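Local structure of mannose-specific lectin 3 chain 2 (Crocus vernus, 3MEZ) at residues B[4-9]-B[20-25]; B[15-20]-B[30-35]; B[26-31]-B[91-96]; B[34-39]-B[46-51]. The protein probably binds mannose, as one of the two kinds of chain in a heterotetrameric bulb-type lectin that is thought to agglutinate trypsin-treated rabbit erythrocytes weakly. All blocks are in the same frame, centred on the assembly; numbering follows the deposited sequence.

Contact 3 is the innermost: apolar side chains from two different sheets meet near the centre of the chain, with no polar bond between the segments. Contact 1 joins the same sheets beside it, through strands 8-10 and 20-23. It too is buried, but adds a backbone hydrogen bond and a bridging water. Contacts 1, 2 and 4 are all centred about 10 Å from the chain centre, but 2 and 4 are only partly buried. Contact 4 pairs two hairpin strands of the sheet that also holds 20-23 and 26-30. Contact 2 ties two turns together, with a polar exposed end where Asn18 and Asp32 pair. It shares Met30 and Arg31 with contact 3, and Cys34 and Asn35 with contact 4.

Contact 1 of 4, residues B[4-9]-B[20-25]; sequences RVRNVL and QLATRD
Arg6 O is the backbone atom that joins the two segments directly. Ala22 N donates to Arg6 O at 3.0 Å, with 161° at the hydrogen, from above the carbonyl plane. Leu21 CA adds a CA-H...O contact of 3.2 Å to the same Arg6 O. The Arg6 side chain sets out with CG anti to the backbone N (chi1 176°) and bends at chi3. Its guanidinium thus lays one face over the Ala22 methyl, with Arg6 NH2 3.6 Å from Ala22 CB. Leu21 CD2 lies against the backbone of segment 4-9, 3.8 Å from Arg6 O, and 4.4 Å from Leu9 CB. In the beta-prism II fold of bulb-type lectins, this joins two sheets at their margins, since strands 8-10 and 20-23 are both outermost strands within this chain. Beside the direct bond, a water donates to both Val5 O and Gln20 O. Asn7 brings CB to 3.9 Å from Ala22 O, while its ND2 bonds to Asn3 of the lectin 3 chain 1 subunit. Further out, backbone bonds from Asn7 to Leu95 and from Leu9 to Leu93 position segment 4-9 against strand 92-95. Val8 N, between them, is buried without a polar partner in the model.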
loop_
_atom_site.group_PDB
_atom_site.type_symbol
_atom_site.label_atom_id
_atom_site.label_comp_id
_atom_site.label_asym_id
_atom_site.label_seq_id
_atom_site.Cartn_x
_atom_site.Cartn_y
_atom_site.Cartn_z
ATOM N N ARG B 4 -5.074 1.135 3.224
ATOM C CA ARG B 4 -6.060 0.568 2.355
ATOM C C ARG B 4 -7.461 0.672 2.969
ATOM O O ARG B 4 -7.638 0.392 4.112
ATOM C CB ARG B 4 -5.742 -0.872 2.068
ATOM C CG ARG B 4 -4.358 -1.113 1.627
ATOM C CD ARG B 4 -3.872 -2.491 2.044
ATOM N NE ARG B 4 -4.541 -3.550 1.293
ATOM C CZ ARG B 4 -4.725 -3.486 -0.007
ATOM N NH1 ARG B 4 -5.345 -4.452 -0.664
ATOM N NH2 ARG B 4 -4.304 -2.423 -0.635
ATOM N N VAL B 5 -8.430 1.043 2.145
ATOM C CA VAL B 5 -9.850 1.025 2.470
ATOM C C VAL B 5 -10.650 0.093 1.526
ATOM O O VAL B 5 -10.460 0.097 0.344
ATOM C CB VAL B 5 -10.439 2.439 2.432
ATOM C CG1 VAL B 5 -11.920 2.431 2.748
ATOM C CG2 VAL B 5 -9.731 3.328 3.374
ATOM N N ARG B 6 -11.571 -0.656 2.094
ATOM C CA ARG B 6 -12.256 -1.716 1.395
ATOM C C ARG B 6 -13.048 -1.255 0.167
ATOM O O ARG B 6 -13.067 -1.918 -0.790
ATOM C CB ARG B 6 -13.208 -2.449 2.318
ATOM C CG ARG B 6 -13.990 -3.484 1.629
ATOM C CD ARG B 6 -14.722 -4.448 2.573
ATOM N NE ARG B 6 -14.035 -5.736 2.677
ATOM C CZ ARG B 6 -14.553 -6.892 2.288
ATOM N NH1 ARG B 6 -13.859 -7.997 2.418
ATOM N NH2 ARG B 6 -15.765 -6.941 1.780
ATOM N N ASN B 7 -13.718 -0.123 0.276
ATOM C CA ASN B 7 -14.624 0.369 -0.739
ATOM C C ASN B 7 -14.169 1.587 -1.549
ATOM O O ASN B 7 -14.830 1.971 -2.448
ATOM C CB ASN B 7 -15.993 0.635 -0.136
ATOM C CG ASN B 7 -15.980 1.745 0.883
ATOM O OD1 ASN B 7 -15.073 1.870 1.645
ATOM N ND2 ASN B 7 -17.027 2.535 0.891
ATOM N N VAL B 8 -13.024 2.162 -1.209
ATOM C CA VAL B 8 -12.523 3.383 -1.805
ATOM C C VAL B 8 -11.021 3.327 -2.062
ATOM O O VAL B 8 -10.323 2.878 -1.224
ATOM C CB VAL B 8 -12.725 4.536 -0.836
ATOM C CG1 VAL B 8 -12.169 5.796 -1.366
ATOM C CG2 VAL B 8 -14.148 4.689 -0.451
ATOM N N LEU B 9 -10.572 3.826 -3.203
ATOM C CA LEU B 9 -9.164 4.012 -3.540
ATOM C C LEU B 9 -8.887 5.510 -3.697
ATOM O O LEU B 9 -9.615 6.158 -4.364
ATOM C CB LEU B 9 -8.811 3.306 -4.847
ATOM C CG LEU B 9 -7.346 3.123 -5.225
ATOM C CD1 LEU B 9 -6.763 2.048 -4.402
ATOM C CD2 LEU B 9 -7.114 2.838 -6.662
ATOM N N GLN B 20 -8.537 -5.976 -4.411
ATOM C CA GLN B 20 -9.840 -5.507 -4.787
ATOM C C GLN B 20 -10.444 -4.428 -3.912
ATOM O O GLN B 20 -10.038 -4.215 -2.799
ATOM C CB GLN B 20 -10.825 -6.662 -4.874
ATOM C CG GLN B 20 -11.161 -7.272 -3.561
ATOM C CD GLN B 20 -12.144 -8.430 -3.641
ATOM O OE1 GLN B 20 -11.988 -9.338 -4.396
ATOM N NE2 GLN B 20 -13.133 -8.378 -2.834
ATOM N N LEU B 21 -11.436 -3.774 -4.487
ATOM C CA LEU B 21 -12.439 -3.043 -3.770
ATOM C C LEU B 21 -13.673 -3.917 -3.743
ATOM O O LEU B 21 -13.889 -4.667 -4.642
ATOM C CB LEU B 21 -12.784 -1.740 -4.430
ATOM C CG LEU B 21 -11.729 -0.705 -4.744
ATOM C CD1 LEU B 21 -12.277 0.481 -5.380
ATOM C CD2 LEU B 21 -10.924 -0.337 -3.566
ATOM N N ALA B 22 -14.438 -3.821 -2.674
ATOM C CA ALA B 22 -15.611 -4.618 -2.457
ATOM C C ALA B 22 -16.702 -3.850 -1.747
ATOM O O ALA B 22 -16.423 -3.138 -0.840
ATOM C CB ALA B 22 -15.249 -5.791 -1.643
ATOM N N THR B 23 -17.944 -4.040 -2.167
ATOM C CA THR B 23 -19.122 -3.682 -1.404
ATOM C C THR B 23 -20.302 -4.554 -1.778
ATOM O O THR B 23 -20.519 -4.811 -2.919
ATOM C CB THR B 23 -19.482 -2.205 -1.521
ATOM O OG1 THR B 23 -20.547 -1.898 -0.636
ATOM C CG2 THR B 23 -19.916 -1.876 -2.846
ATOM N N ARG B 24 -21.036 -5.007 -0.785
ATOM C CA ARG B 24 -22.116 -5.953 -0.988
ATOM C C ARG B 24 -21.564 -7.134 -1.768
ATOM O O ARG B 24 -20.603 -7.658 -1.381
ATOM C CB ARG B 24 -23.315 -5.318 -1.643
ATOM C CG ARG B 24 -23.798 -4.131 -0.908
ATOM C CD ARG B 24 -25.191 -3.642 -1.312
ATOM N NE ARG B 24 -25.678 -2.556 -0.489
ATOM C CZ ARG B 24 -26.793 -1.886 -0.707
ATOM N NH1 ARG B 24 -27.532 -2.168 -1.710
ATOM N NH2 ARG B 24 -27.158 -0.936 0.082
ATOM N N ASP B 25 -22.209 -7.510 -2.864
ATOM C CA ASP B 25 -21.747 -8.580 -3.708
ATOM C C ASP B 25 -20.889 -8.143 -4.883
ATOM O O ASP B 25 -20.557 -8.929 -5.687
ATOM C CB ASP B 25 -22.888 -9.510 -4.149
ATOM C CG ASP B 25 -23.981 -8.807 -4.886
ATOM O OD1 ASP B 25 -24.070 -7.585 -4.848
ATOM O OD2 ASP B 25 -24.791 -9.512 -5.473
HETATM O O HOH W 1 -8.947 -2.269 -0.801
#

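Contact 2 of 4, residues B[15-20]-B[30-35]; sequences MYDNAQ and MRDDCN. Unlike the reference sequence in segment 15-20: Met15 (reference Gln).
Asn18 sets its amide obliquely across Asp32, the amide and carboxylate planes 72° apart. Its ND2 donates almost straight to Asp32 OD2 (3.1 Å), within its own amide plane but from above the carboxylate. Its OD1 accepts from Asp32 N (3.1 Å), so both ends of the amide are held and its rotation is fixed. In the backbone, Asn18 N donates to Met30 O at 2.8 Å, and Met30 N to Ala19 O. A water accepts from Asp17 N and donates to Arg31 O. On the buried side, Met30 CG rests against Met15 O at 3.3 Å. At the exposed end, one water donates to both Asp17 OD1 and Asp32 OD2, which probably eases their repulsion. Thus the type I' turn from Tyr16 to Ala19 is docked on the type I turn from Arg31 to Cys34. An Asx turn, Asn35 N to Asp33 OD1, overlaps its end. Here runs the QxDxNxVxY mannose motif of bulb-type lectins, with Arg31 and Thr39 at the Gln and Tyr places, so the site is probably not a standard one.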
loop_
_atom_site.group_PDB
_atom_site.type_symbol
_atom_site.label_atom_id
_atom_site.label_comp_id
_atom_site.label_asym_id
_atom_site.label_seq_id
_atom_site.Cartn_x
_atom_site.Cartn_y
_atom_site.Cartn_z
ATOM N N MET B 15 -3.386 -0.972 -6.863
ATOM C CA MET B 15 -3.873 -2.312 -6.662
ATOM C C MET B 15 -3.181 -3.271 -7.621
ATOM O O MET B 15 -3.019 -2.965 -8.764
ATOM C CB MET B 15 -5.366 -2.378 -6.882
ATOM C CG MET B 15 -6.200 -1.642 -5.926
ATOM S SD MET B 15 -7.966 -1.997 -6.104
ATOM C CE MET B 15 -8.264 -1.138 -7.510
ATOM N N TYR B 16 -2.762 -4.415 -7.123
ATOM C CA TYR B 16 -2.139 -5.411 -7.943
ATOM C C TYR B 16 -2.344 -6.839 -7.445
ATOM O O TYR B 16 -2.667 -7.056 -6.318
ATOM C CB TYR B 16 -0.664 -5.090 -8.143
ATOM C CG TYR B 16 0.104 -4.940 -6.873
ATOM C CD1 TYR B 16 0.261 -3.724 -6.286
ATOM C CD2 TYR B 16 0.642 -6.022 -6.250
ATOM C CE1 TYR B 16 0.918 -3.573 -5.144
ATOM C CE2 TYR B 16 1.312 -5.894 -5.096
ATOM C CZ TYR B 16 1.455 -4.675 -4.538
ATOM O OH TYR B 16 2.113 -4.578 -3.396
ATOM N N ASP B 17 -2.175 -7.794 -8.336
ATOM C CA ASP B 17 -2.168 -9.176 -7.978
ATOM C C ASP B 17 -3.402 -9.631 -7.203
ATOM O O ASP B 17 -3.278 -10.194 -6.180
ATOM C CB ASP B 17 -0.923 -9.477 -7.186
ATOM C CG ASP B 17 -0.565 -10.917 -7.198
ATOM O OD1 ASP B 17 -1.034 -11.644 -8.036
ATOM O OD2 ASP B 17 0.160 -11.307 -6.333
ATOM N N ASN B 18 -4.564 -9.301 -7.740
ATOM C CA ASN B 18 -5.872 -9.711 -7.248
ATOM C C ASN B 18 -6.424 -8.916 -6.076
ATOM O O ASN B 18 -7.433 -9.238 -5.560
ATOM C CB ASN B 18 -5.908 -11.173 -6.927
ATOM C CG ASN B 18 -5.496 -12.007 -8.067
ATOM O OD1 ASN B 18 -5.972 -11.848 -9.146
ATOM N ND2 ASN B 18 -4.617 -12.915 -7.825
ATOM N N ALA B 19 -5.765 -7.834 -5.742
ATOM C CA ALA B 19 -6.296 -6.881 -4.802
ATOM C C ALA B 19 -7.633 -6.306 -5.313
ATOM O O ALA B 19 -7.834 -6.212 -6.463
ATOM C CB ALA B 19 -5.345 -5.819 -4.599
ATOM N N GLN B 20 -8.537 -5.976 -4.411
ATOM C CA GLN B 20 -9.840 -5.507 -4.787
ATOM C C GLN B 20 -10.444 -4.428 -3.912
ATOM O O GLN B 20 -10.038 -4.215 -2.799
ATOM C CB GLN B 20 -10.825 -6.662 -4.874
ATOM C CG GLN B 20 -11.161 -7.272 -3.561
ATOM C CD GLN B 20 -12.144 -8.430 -3.641
ATOM O OE1 GLN B 20 -11.988 -9.338 -4.396
ATOM N NE2 GLN B 20 -13.133 -8.378 -2.834
ATOM N N MET B 30 -8.165 -6.019 -9.597
ATOM C CA MET B 30 -7.032 -5.906 -10.481
ATOM C C MET B 30 -6.383 -7.267 -10.483
ATOM O O MET B 30 -5.614 -7.603 -9.639
ATOM C CB MET B 30 -6.059 -4.846 -10.021
ATOM C CG MET B 30 -4.888 -4.666 -10.898
ATOM S SD MET B 30 -5.322 -4.026 -12.524
ATOM C CE MET B 30 -4.762 -5.245 -13.580
ATOM N N ARG B 31 -6.756 -8.047 -11.467
ATOM C CA ARG B 31 -6.375 -9.428 -11.585
ATOM C C ARG B 31 -4.912 -9.635 -11.939
ATOM O O ARG B 31 -4.293 -8.794 -12.518
ATOM C CB ARG B 31 -7.273 -10.135 -12.601
ATOM C CG ARG B 31 -8.741 -10.188 -12.266
ATOM C CD ARG B 31 -9.536 -10.971 -13.302
ATOM N NE ARG B 31 -10.855 -11.344 -12.814
ATOM C CZ ARG B 31 -11.814 -11.932 -13.519
ATOM N NH1 ARG B 31 -11.640 -12.239 -14.767
ATOM N NH2 ARG B 31 -12.939 -12.229 -12.954
ATOM N N ASP B 32 -4.410 -10.814 -11.622
ATOM C CA ASP B 32 -3.041 -11.190 -11.896
ATOM C C ASP B 32 -2.762 -11.388 -13.387
ATOM O O ASP B 32 -1.670 -11.667 -13.748
ATOM C CB ASP B 32 -2.597 -12.407 -11.088
ATOM C CG ASP B 32 -3.469 -13.611 -11.300
ATOM O OD1 ASP B 32 -4.052 -13.764 -12.357
ATOM O OD2 ASP B 32 -3.603 -14.399 -10.392
ATOM N N ASP B 33 -3.793 -11.292 -14.207
ATOM C CA ASP B 33 -3.669 -11.352 -15.655
ATOM C C ASP B 33 -3.741 -10.020 -16.379
ATOM O O ASP B 33 -3.832 -10.005 -17.556
ATOM C CB ASP B 33 -4.618 -12.361 -16.257
ATOM C CG ASP B 33 -6.033 -11.864 -16.367
ATOM O OD1 ASP B 33 -6.344 -10.782 -15.877
ATOM O OD2 ASP B 33 -6.849 -12.599 -16.905
ATOM N N CYS B 34 -3.678 -8.930 -15.631
ATOM C CA CYS B 34 -3.656 -7.558 -16.129
ATOM C C CYS B 34 -5.015 -6.974 -16.502
ATOM O O CYS B 34 -5.071 -5.899 -16.991
ATOM C CB CYS B 34 -2.667 -7.378 -17.278
ATOM S SG CYS B 34 -2.029 -5.724 -17.509
ATOM N N ASN B 35 -6.070 -7.718 -16.229
ATOM C CA ASN B 35 -7.445 -7.302 -16.444
ATOM C C ASN B 35 -8.080 -6.734 -15.176
ATOM O O ASN B 35 -8.026 -7.334 -14.141
ATOM C CB ASN B 35 -8.280 -8.469 -17.006
ATOM C CG ASN B 35 -9.534 -8.016 -17.760
ATOM O OD1 ASN B 35 -9.681 -6.885 -18.093
ATOM N ND2 ASN B 35 -10.424 -8.933 -18.016
HETATM O O HOH W 2 -2.208 -7.420 -11.155
HETATM O O HOH W 3 -1.337 -14.181 -8.163
#

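Contact 3 of 4, residues B[26-31]-B[91-96]; sequences YSLVMR and YVLILQ
Leu95 starts with CB directed at strand 26-30. Its CG stands anti to the backbone N (chi1 -177°), so the branch carries on across the gap. The touching is done at the tip by CD2. That methyl lies on the backbone of the facing strand, 3.8 Å from Tyr26 O and 3.9 Å from both Ser27 CA and Leu28 N. Tyr26 CB also touches it, 4.2 Å from Leu95 CD2. Two residues along, Leu28 and Leu93 reach toward each other tip to tip, with Leu28 CD1 3.8 Å from Leu93 CD1. The contact is van der Waals packing of leucine methyls on each other and on backbone. The strands belong to different sheets: the axes of the short segments come within 8.8 Å and run at 132°. This is the inside of the beta-prism II fold. Leu28 also packs on Leu36 and Leu38 of strand 36-40, Leu93 on Leu9, Leu21 and Val103, and Leu95 on Thr23. Val92 and Ile94 pack on Tyr100 and Ala88 of the lectin 3 chain 1 subunit as well as on strands 8-10 and 101-110.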
loop_
_atom_site.group_PDB
_atom_site.type_symbol
_atom_site.label_atom_id
_atom_site.label_comp_id
_atom_site.label_asym_id
_atom_site.label_seq_id
_atom_site.Cartn_x
_atom_site.Cartn_y
_atom_site.Cartn_z
ATOM N N TYR B 26 -20.546 -6.870 -4.932
ATOM C CA TYR B 26 -19.693 -6.279 -5.952
ATOM C C TYR B 26 -18.227 -6.293 -5.550
ATOM O O TYR B 26 -17.899 -6.094 -4.435
ATOM C CB TYR B 26 -20.086 -4.836 -6.249
ATOM C CG TYR B 26 -21.486 -4.622 -6.723
ATOM C CD1 TYR B 26 -22.431 -4.106 -5.893
ATOM C CD2 TYR B 26 -21.859 -4.933 -7.996
ATOM C CE1 TYR B 26 -23.690 -3.912 -6.317
ATOM C CE2 TYR B 26 -23.110 -4.737 -8.429
ATOM C CZ TYR B 26 -24.023 -4.227 -7.589
ATOM O OH TYR B 26 -25.277 -4.051 -8.001
ATOM N N SER B 27 -17.375 -6.531 -6.516
ATOM C CA SER B 27 -15.954 -6.326 -6.380
ATOM C C SER B 27 -15.288 -5.721 -7.620
ATOM O O SER B 27 -15.656 -6.013 -8.709
ATOM C CB SER B 27 -15.293 -7.635 -6.010
ATOM O OG SER B 27 -15.489 -8.607 -6.986
ATOM N N LEU B 28 -14.300 -4.885 -7.425
ATOM C CA LEU B 28 -13.438 -4.471 -8.497
ATOM C C LEU B 28 -12.082 -5.042 -8.271
ATOM O O LEU B 28 -11.424 -4.599 -7.399
ATOM C CB LEU B 28 -13.321 -2.972 -8.460
ATOM C CG LEU B 28 -13.195 -1.986 -9.614
ATOM C CD1 LEU B 28 -12.254 -0.910 -9.334
ATOM C CD2 LEU B 28 -12.961 -2.579 -10.943
ATOM N N VAL B 29 -11.682 -5.978 -9.108
ATOM C CA VAL B 29 -10.419 -6.706 -8.982
ATOM C C VAL B 29 -9.356 -6.367 -10.045
ATOM O O VAL B 29 -9.607 -6.428 -11.206
ATOM C CB VAL B 29 -10.639 -8.227 -9.062
ATOM C CG1 VAL B 29 -9.396 -8.937 -8.767
ATOM C CG2 VAL B 29 -11.719 -8.684 -8.142
ATOM N N MET B 30 -8.165 -6.019 -9.597
ATOM C CA MET B 30 -7.032 -5.906 -10.481
ATOM C C MET B 30 -6.383 -7.267 -10.483
ATOM O O MET B 30 -5.614 -7.603 -9.639
ATOM C CB MET B 30 -6.059 -4.846 -10.021
ATOM C CG MET B 30 -4.888 -4.666 -10.898
ATOM S SD MET B 30 -5.322 -4.026 -12.524
ATOM C CE MET B 30 -4.762 -5.245 -13.580
ATOM N N ARG B 31 -6.756 -8.047 -11.467
ATOM C CA ARG B 31 -6.375 -9.428 -11.585
ATOM C C ARG B 31 -4.912 -9.635 -11.939
ATOM O O ARG B 31 -4.293 -8.794 -12.518
ATOM C CB ARG B 31 -7.273 -10.135 -12.601
ATOM C CG ARG B 31 -8.741 -10.188 -12.266
ATOM C CD ARG B 31 -9.536 -10.971 -13.302
ATOM N NE ARG B 31 -10.855 -11.344 -12.814
ATOM C CZ ARG B 31 -11.814 -11.932 -13.519
ATOM N NH1 ARG B 31 -11.640 -12.239 -14.767
ATOM N NH2 ARG B 31 -12.939 -12.229 -12.954
ATOM N N TYR B 91 -8.149 12.767 -5.658
ATOM C CA TYR B 91 -9.326 12.126 -6.198
ATOM C C TYR B 91 -9.661 10.825 -5.454
ATOM O O TYR B 91 -8.869 10.307 -4.719
ATOM C CB TYR B 91 -9.188 11.865 -7.680
ATOM C CG TYR B 91 -9.189 13.083 -8.565
ATOM C CD1 TYR B 91 -8.121 13.928 -8.596
ATOM C CD2 TYR B 91 -10.277 13.385 -9.363
ATOM C CE1 TYR B 91 -8.116 15.017 -9.413
ATOM C CE2 TYR B 91 -10.276 14.435 -10.138
ATOM C CZ TYR B 91 -9.213 15.270 -10.157
ATOM O OH TYR B 91 -9.213 16.334 -10.948
ATOM N N VAL B 92 -10.878 10.365 -5.617
ATOM C CA VAL B 92 -11.302 9.181 -4.983
ATOM C C VAL B 92 -12.084 8.306 -5.962
ATOM O O VAL B 92 -12.836 8.785 -6.727
ATOM C CB VAL B 92 -12.045 9.571 -3.708
ATOM C CG1 VAL B 92 -13.503 9.610 -3.904
ATOM C CG2 VAL B 92 -11.613 8.825 -2.620
ATOM N N LEU B 93 -11.793 7.030 -5.960
ATOM C CA LEU B 93 -12.523 6.023 -6.703
ATOM C C LEU B 93 -13.346 5.269 -5.671
ATOM O O LEU B 93 -12.799 4.674 -4.781
ATOM C CB LEU B 93 -11.578 5.052 -7.360
ATOM C CG LEU B 93 -11.840 4.106 -8.541
ATOM C CD1 LEU B 93 -11.320 2.695 -8.414
ATOM C CD2 LEU B 93 -13.213 4.118 -9.063
ATOM N N ILE B 94 -14.651 5.318 -5.813
ATOM C CA ILE B 94 -15.562 4.655 -4.927
ATOM C C ILE B 94 -16.309 3.506 -5.596
ATOM O O ILE B 94 -16.905 3.671 -6.602
ATOM C CB ILE B 94 -16.598 5.635 -4.364
ATOM C CG1 ILE B 94 -15.940 6.842 -3.715
ATOM C CG2 ILE B 94 -17.465 4.978 -3.376
ATOM C CD1 ILE B 94 -16.833 7.863 -3.331
ATOM N N LEU B 95 -16.283 2.338 -4.989
ATOM C CA LEU B 95 -17.131 1.275 -5.459
ATOM C C LEU B 95 -18.443 1.388 -4.716
ATOM O O LEU B 95 -18.546 1.056 -3.590
ATOM C CB LEU B 95 -16.513 -0.090 -5.258
ATOM C CG LEU B 95 -17.277 -1.294 -5.771
ATOM C CD1 LEU B 95 -17.420 -1.263 -7.247
ATOM C CD2 LEU B 95 -16.665 -2.584 -5.335
ATOM N N GLN B 96 -19.419 1.933 -5.402
ATOM C CA GLN B 96 -20.710 2.260 -4.835
ATOM C C GLN B 96 -21.719 1.116 -4.674
ATOM O O GLN B 96 -21.704 0.175 -5.380
ATOM C CB GLN B 96 -21.365 3.417 -5.595
ATOM C CG GLN B 96 -20.500 4.559 -5.906
ATOM C CD GLN B 96 -21.197 5.675 -6.614
ATOM O OE1 GLN B 96 -22.217 5.486 -7.223
ATOM N NE2 GLN B 96 -20.624 6.830 -6.550
#

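Contact 4 of 4, residues B[34-39]-B[46-51]; sequences CNLVLT and IVWESG. Unlike the reference sequence in segment 46-51: Val47 (reference Ser).
Trp48 is the largest bump of this antiparallel hairpin. With CG anti to the backbone N (chi1 -180°), its six-membered ring reaches strand 36-40 obliquely, and Trp48 CZ3 meets Leu36 CD1 at 3.7 Å. Leu38 shares this face, with its CB opposite Trp48 CB and its CG beside Val47 CB. Leu36 CB rests on Ser50, 3.7 Å from Ser50 OG. On the other face Val37 is wedged between two neighbours: CG1 meets Ile46 CD1 at 3.8 Å, the side chains crossing at about a right angle, while CG2 runs alongside Glu49 CB. Thr39 CG2 fits over Ile46 CA. The chain makes a classic beta bulge where Val47 and Trp48 both face Leu38, and both give weak N-H bonds to Leu38 O. Leu38 N to Trp48 O and Ser50 N to Leu36 O continue the ladder. Trp48 meets Trp105 of the lectin 3 chain 1 subunit edge-to-face. Asn35, the Asn of the altered family motif, donates from ND2 to Glu49 OE1 at 2.8 Å, nearly in its amide plane but from above the carboxylate, the planes 33° apart. Asn35 OD1 accepts from Thr52 N, so the amide is held within its own chain, and ND2 probably helps keep Glu49 charged.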
loop_
_atom_site.group_PDB
_atom_site.type_symbol
_atom_site.label_atom_id
_atom_site.label_comp_id
_atom_site.label_asym_id
_atom_site.label_seq_id
_atom_site.Cartn_x
_atom_site.Cartn_y
_atom_site.Cartn_z
ATOM N N CYS B 34 -3.678 -8.930 -15.631
ATOM C CA CYS B 34 -3.656 -7.558 -16.129
ATOM C C CYS B 34 -5.015 -6.974 -16.502
ATOM O O CYS B 34 -5.071 -5.899 -16.991
ATOM C CB CYS B 34 -2.667 -7.378 -17.278
ATOM S SG CYS B 34 -2.029 -5.724 -17.509
ATOM N N ASN B 35 -6.070 -7.718 -16.229
ATOM C CA ASN B 35 -7.445 -7.302 -16.444
ATOM C C ASN B 35 -8.080 -6.734 -15.176
ATOM O O ASN B 35 -8.026 -7.334 -14.141
ATOM C CB ASN B 35 -8.280 -8.469 -17.006
ATOM C CG ASN B 35 -9.534 -8.016 -17.760
ATOM O OD1 ASN B 35 -9.681 -6.885 -18.093
ATOM N ND2 ASN B 35 -10.424 -8.933 -18.016
ATOM N N LEU B 36 -8.692 -5.576 -15.306
ATOM C CA LEU B 36 -9.393 -4.932 -14.219
ATOM C C LEU B 36 -10.847 -5.250 -14.384
ATOM O O LEU B 36 -11.430 -4.882 -15.343
ATOM C CB LEU B 36 -9.253 -3.439 -14.340
ATOM C CG LEU B 36 -9.235 -2.467 -13.171
ATOM C CD1 LEU B 36 -9.923 -1.192 -13.446
ATOM C CD2 LEU B 36 -9.592 -3.035 -11.826
ATOM N N VAL B 37 -11.419 -5.934 -13.434
ATOM C CA VAL B 37 -12.742 -6.462 -13.602
ATOM C C VAL B 37 -13.709 -6.077 -12.499
ATOM O O VAL B 37 -13.427 -6.225 -11.362
ATOM C CB VAL B 37 -12.709 -7.996 -13.717
ATOM C CG1 VAL B 37 -14.089 -8.564 -13.936
ATOM C CG2 VAL B 37 -11.802 -8.415 -14.816
ATOM N N LEU B 38 -14.881 -5.627 -12.874
ATOM C CA LEU B 38 -15.894 -5.345 -11.921
ATOM C C LEU B 38 -17.020 -6.371 -12.021
ATOM O O LEU B 38 -17.655 -6.491 -13.014
ATOM C CB LEU B 38 -16.358 -3.941 -12.155
ATOM C CG LEU B 38 -17.617 -3.403 -11.575
ATOM C CD1 LEU B 38 -18.083 -4.213 -10.466
ATOM C CD2 LEU B 38 -17.454 -2.024 -11.187
ATOM N N THR B 39 -17.234 -7.112 -10.955
ATOM C CA THR B 39 -18.169 -8.204 -10.976
ATOM C C THR B 39 -19.165 -8.199 -9.847
ATOM O O THR B 39 -18.924 -7.646 -8.841
ATOM C CB THR B 39 -17.489 -9.518 -10.913
ATOM O OG1 THR B 39 -16.650 -9.550 -9.785
ATOM C CG2 THR B 39 -16.698 -9.736 -12.104
ATOM N N ILE B 46 -19.720 -10.448 -14.949
ATOM C CA ILE B 46 -18.854 -9.329 -15.158
ATOM C C ILE B 46 -19.636 -8.122 -15.586
ATOM O O ILE B 46 -20.206 -8.124 -16.624
ATOM C CB ILE B 46 -17.918 -9.659 -16.292
ATOM C CG1 ILE B 46 -17.000 -10.814 -15.906
ATOM C CG2 ILE B 46 -17.158 -8.456 -16.711
ATOM C CD1 ILE B 46 -15.762 -10.792 -16.570
ATOM N N VAL B 47 -19.737 -7.125 -14.735
ATOM C CA VAL B 47 -20.325 -5.835 -15.090
ATOM C C VAL B 47 -19.535 -4.938 -16.050
ATOM O O VAL B 47 -20.101 -4.270 -16.871
ATOM C CB VAL B 47 -20.805 -5.036 -13.884
ATOM C CG1 VAL B 47 -21.336 -3.722 -14.321
ATOM C CG2 VAL B 47 -21.878 -5.763 -13.167
ATOM N N TRP B 48 -18.231 -4.889 -15.868
ATOM C CA TRP B 48 -17.326 -4.095 -16.675
ATOM C C TRP B 48 -15.955 -4.710 -16.576
ATOM O O TRP B 48 -15.647 -5.302 -15.581
ATOM C CB TRP B 48 -17.274 -2.684 -16.130
ATOM C CG TRP B 48 -16.422 -1.748 -16.822
ATOM C CD1 TRP B 48 -16.783 -0.927 -17.805
ATOM C CD2 TRP B 48 -15.050 -1.477 -16.566
ATOM N NE1 TRP B 48 -15.745 -0.179 -18.200
ATOM C CE2 TRP B 48 -14.659 -0.497 -17.453
ATOM C CE3 TRP B 48 -14.113 -1.987 -15.684
ATOM C CZ2 TRP B 48 -13.378 -0.010 -17.487
ATOM C CZ3 TRP B 48 -12.858 -1.515 -15.719
ATOM C CH2 TRP B 48 -12.489 -0.541 -16.606
ATOM N N GLU B 49 -15.162 -4.552 -17.617
ATOM C CA GLU B 49 -13.780 -4.966 -17.609
ATOM C C GLU B 49 -12.930 -4.079 -18.509
ATOM O O GLU B 49 -13.409 -3.498 -19.433
ATOM C CB GLU B 49 -13.660 -6.423 -17.994
ATOM C CG GLU B 49 -13.854 -6.697 -19.422
ATOM C CD GLU B 49 -13.704 -8.138 -19.748
ATOM O OE1 GLU B 49 -12.596 -8.611 -19.769
ATOM O OE2 GLU B 49 -14.703 -8.802 -19.986
ATOM N N SER B 50 -11.664 -3.949 -18.194
ATOM C CA SER B 50 -10.769 -3.236 -19.055
ATOM C C SER B 50 -10.488 -4.019 -20.330
ATOM O O SER B 50 -10.097 -3.467 -21.290
ATOM C CB SER B 50 -9.484 -2.868 -18.333
ATOM O OG SER B 50 -8.827 -3.988 -17.925
ATOM N N GLY B 51 -10.730 -5.304 -20.307
ATOM C CA GLY B 51 -10.355 -6.183 -21.382
ATOM C C GLY B 51 -8.882 -6.191 -21.727
ATOM O O GLY B 51 -8.527 -6.124 -22.852
#